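PDB 4NEO: peptide synthetase NRPS type II-PCP from Streptomyces verticillus, which is a free-standing peptidyl carrier protein of the nonribosomal peptide synthetase type, a small helical bundle of the phosphopantetheine-attachment family. Local coordinates for residues Ala16-Ile21 with Arg74-Met79. Numbering follows the deposited sequence. Where two conformers were deposited one is given.
Sequences ALERDI and RTVAGM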
loop_
_atom_site.group_PDB
_atom_site.type_symbol
_atom_site.label_atom_id
_atom_site.label_comp_id
_atom_site.label_asym_id
_atom_site.label_seq_id
_atom_site.Cartn_x
_atom_site.Cartn_y
_atom_site.Cartn_z
ATOM N N ALA A 16 -7.231 7.169 5.032
ATOM C CA ALA A 16 -6.043 7.568 5.766
ATOM C C ALA A 16 -4.942 6.561 5.577
ATOM O O ALA A 16 -3.786 6.949 5.348
ATOM C CB ALA A 16 -6.331 7.753 7.246
ATOM N N LEU A 17 -5.265 5.275 5.619
ATOM C CA LEU A 17 -4.233 4.274 5.370
ATOM C C LEU A 17 -3.709 4.355 3.937
ATOM O O LEU A 17 -2.509 4.244 3.684
ATOM C CB LEU A 17 -4.764 2.864 5.667
ATOM C CG LEU A 17 -3.769 1.717 5.383
ATOM C CD1 LEU A 17 -2.517 1.818 6.226
ATOM C CD2 LEU A 17 -4.477 0.404 5.701
ATOM N N GLU A 18 -4.621 4.509 2.997
ATOM C CA GLU A 18 -4.264 4.590 1.603
ATOM C C GLU A 18 -3.282 5.739 1.306
ATOM O O GLU A 18 -2.356 5.546 0.534
ATOM C CB GLU A 18 -5.509 4.768 0.730
ATOM C CG GLU A 18 -5.257 4.705 -0.759
ATOM C CD GLU A 18 -6.535 4.984 -1.555
ATOM O OE1 GLU A 18 -7.247 4.052 -1.883
ATOM O OE2 GLU A 18 -6.866 6.127 -1.805
ATOM N N ARG A 19 -3.525 6.901 1.902
ATOM C CA ARG A 19 -2.642 8.062 1.804
ATOM C C ARG A 19 -1.226 7.670 2.221
ATOM O O ARG A 19 -0.254 7.927 1.510
ATOM C CB ARG A 19 -3.123 9.139 2.776
ATOM C CG ARG A 19 -3.769 10.417 2.254
ATOM C CD ARG A 19 -3.417 11.487 3.329
ATOM N NE ARG A 19 -2.951 10.771 4.529
ATOM C CZ ARG A 19 -3.637 10.650 5.654
ATOM N NH1 ARG A 19 -3.192 9.859 6.593
ATOM N NH2 ARG A 19 -4.783 11.263 5.788
ATOM N N ASP A 20 -1.113 7.058 3.392
ATOM C CA ASP A 20 0.198 6.675 3.917
ATOM C C ASP A 20 0.883 5.615 3.069
ATOM O O ASP A 20 2.086 5.659 2.880
ATOM C CB ASP A 20 0.116 6.194 5.375
ATOM C CG ASP A 20 -0.128 7.353 6.405
ATOM O OD1 ASP A 20 -0.092 8.552 6.064
ATOM O OD2 ASP A 20 -0.349 7.019 7.583
ATOM N N ILE A 21 0.142 4.601 2.609
ATOM C CA ILE A 21 0.759 3.593 1.758
ATOM C C ILE A 21 1.231 4.247 0.433
ATOM O O ILE A 21 2.352 3.984 -0.015
ATOM C CB ILE A 21 -0.195 2.393 1.508
ATOM C CG1 ILE A 21 -0.379 1.643 2.821
ATOM C CG2 ILE A 21 0.331 1.477 0.426
ATOM C CD1 ILE A 21 -1.369 0.473 2.738
ATOM N N ARG A 74 -1.157 -5.311 -6.447
ATOM C CA ARG A 74 -0.415 -4.516 -7.415
ATOM C C ARG A 74 -0.765 -3.029 -7.499
ATOM O O ARG A 74 -0.157 -2.338 -8.298
ATOM C CB ARG A 74 -0.522 -5.114 -8.824
ATOM C CG ARG A 74 -0.389 -6.618 -8.880
ATOM C CD ARG A 74 0.368 -7.080 -10.077
ATOM N NE ARG A 74 1.777 -7.365 -9.758
ATOM C CZ ARG A 74 2.831 -6.847 -10.396
ATOM N NH1 ARG A 74 2.654 -5.952 -11.374
ATOM N NH2 ARG A 74 4.077 -7.218 -10.056
ATOM N N THR A 75 -1.760 -2.536 -6.766
ATOM C CA THR A 75 -2.017 -1.098 -6.684
ATOM C C THR A 75 -1.990 -0.683 -5.227
ATOM O O THR A 75 -2.125 -1.528 -4.303
ATOM C CB THR A 75 -3.324 -0.670 -7.319
ATOM O OG1 THR A 75 -4.437 -1.209 -6.579
ATOM C CG2 THR A 75 -3.375 -1.125 -8.786
ATOM N N VAL A 76 -1.800 0.610 -5.001
ATOM C CA VAL A 76 -1.853 1.130 -3.657
ATOM C C VAL A 76 -3.255 0.892 -3.068
ATOM O O VAL A 76 -3.365 0.482 -1.907
ATOM C CB VAL A 76 -1.572 2.638 -3.644
ATOM C CG1 VAL A 76 -2.077 3.296 -2.365
ATOM C CG2 VAL A 76 -0.093 2.944 -3.907
ATOM N N ALA A 77 -4.318 1.208 -3.831
ATOM C CA ALA A 77 -5.712 0.993 -3.312
ATOM C C ALA A 77 -6.020 -0.493 -2.987
ATOM O O ALA A 77 -6.689 -0.789 -1.999
ATOM C CB ALA A 77 -6.748 1.520 -4.274
ATOM N N GLY A 78 -5.556 -1.385 -3.855
ATOM C CA GLY A 78 -5.715 -2.823 -3.699
ATOM C C GLY A 78 -5.008 -3.288 -2.447
ATOM O O GLY A 78 -5.591 -3.989 -1.644
HETATM N N MSE A 79 -3.765 -2.846 -2.267
HETATM C CA MSE A 79 -2.973 -3.219 -1.110
HETATM C C MSE A 79 -3.602 -2.716 0.140
HETATM O O MSE A 79 -3.654 -3.432 1.157
HETATM C CB MSE A 79 -1.536 -2.762 -1.266
HETATM C CG MSE A 79 -0.663 -3.152 -0.061
HETATM SE SE MSE A 79 1.223 -2.648 -0.471
HETATM C CE MSE A 79 1.955 -3.696 0.977
#
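Val76 and Glu18 meet with the Glu18 chain roughly perpendicular to the valine. Val76 points from the first turn of helix 76-86 at helix 7-28, its CG1 anti to the backbone N (chi1 160°). Val76 CG1 lies 3.8 Å from Glu18 CG. It is also 3.7 Å from Glu18 O, so it packs on the methylene and the helix backbone together. The extended Glu18 chain carries its carboxylate past the valine, where Glu18 OE1 comes within 3.5 Å of Ala77 CB; the same OE1 forms a salt bridge with Arg14, one turn earlier. Ile21 and Val76 run antiparallel alongside one another, with Ile21 CG2 4.1 Å from Val76 CG1. The same isoleucine methyl is 4.3 Å from the SE of selenomethionine Met79. No hydrogen bond joins the two segments; the contact is apolar packing with a charged group at one side. At the N-cap of helix 76-86, Thr75 OG1 accepts a hydrogen bond from Gly78 N (3.0 Å). Trp25 of helix 7-28 also touches Val76 and Met79, while Met79 reaches Val57 of helix 54-61, and Pro36 and His37 of the loop after helix 7-28 adjoin Glu18 and Ala77, placing this helix pair within the all-helical bundle.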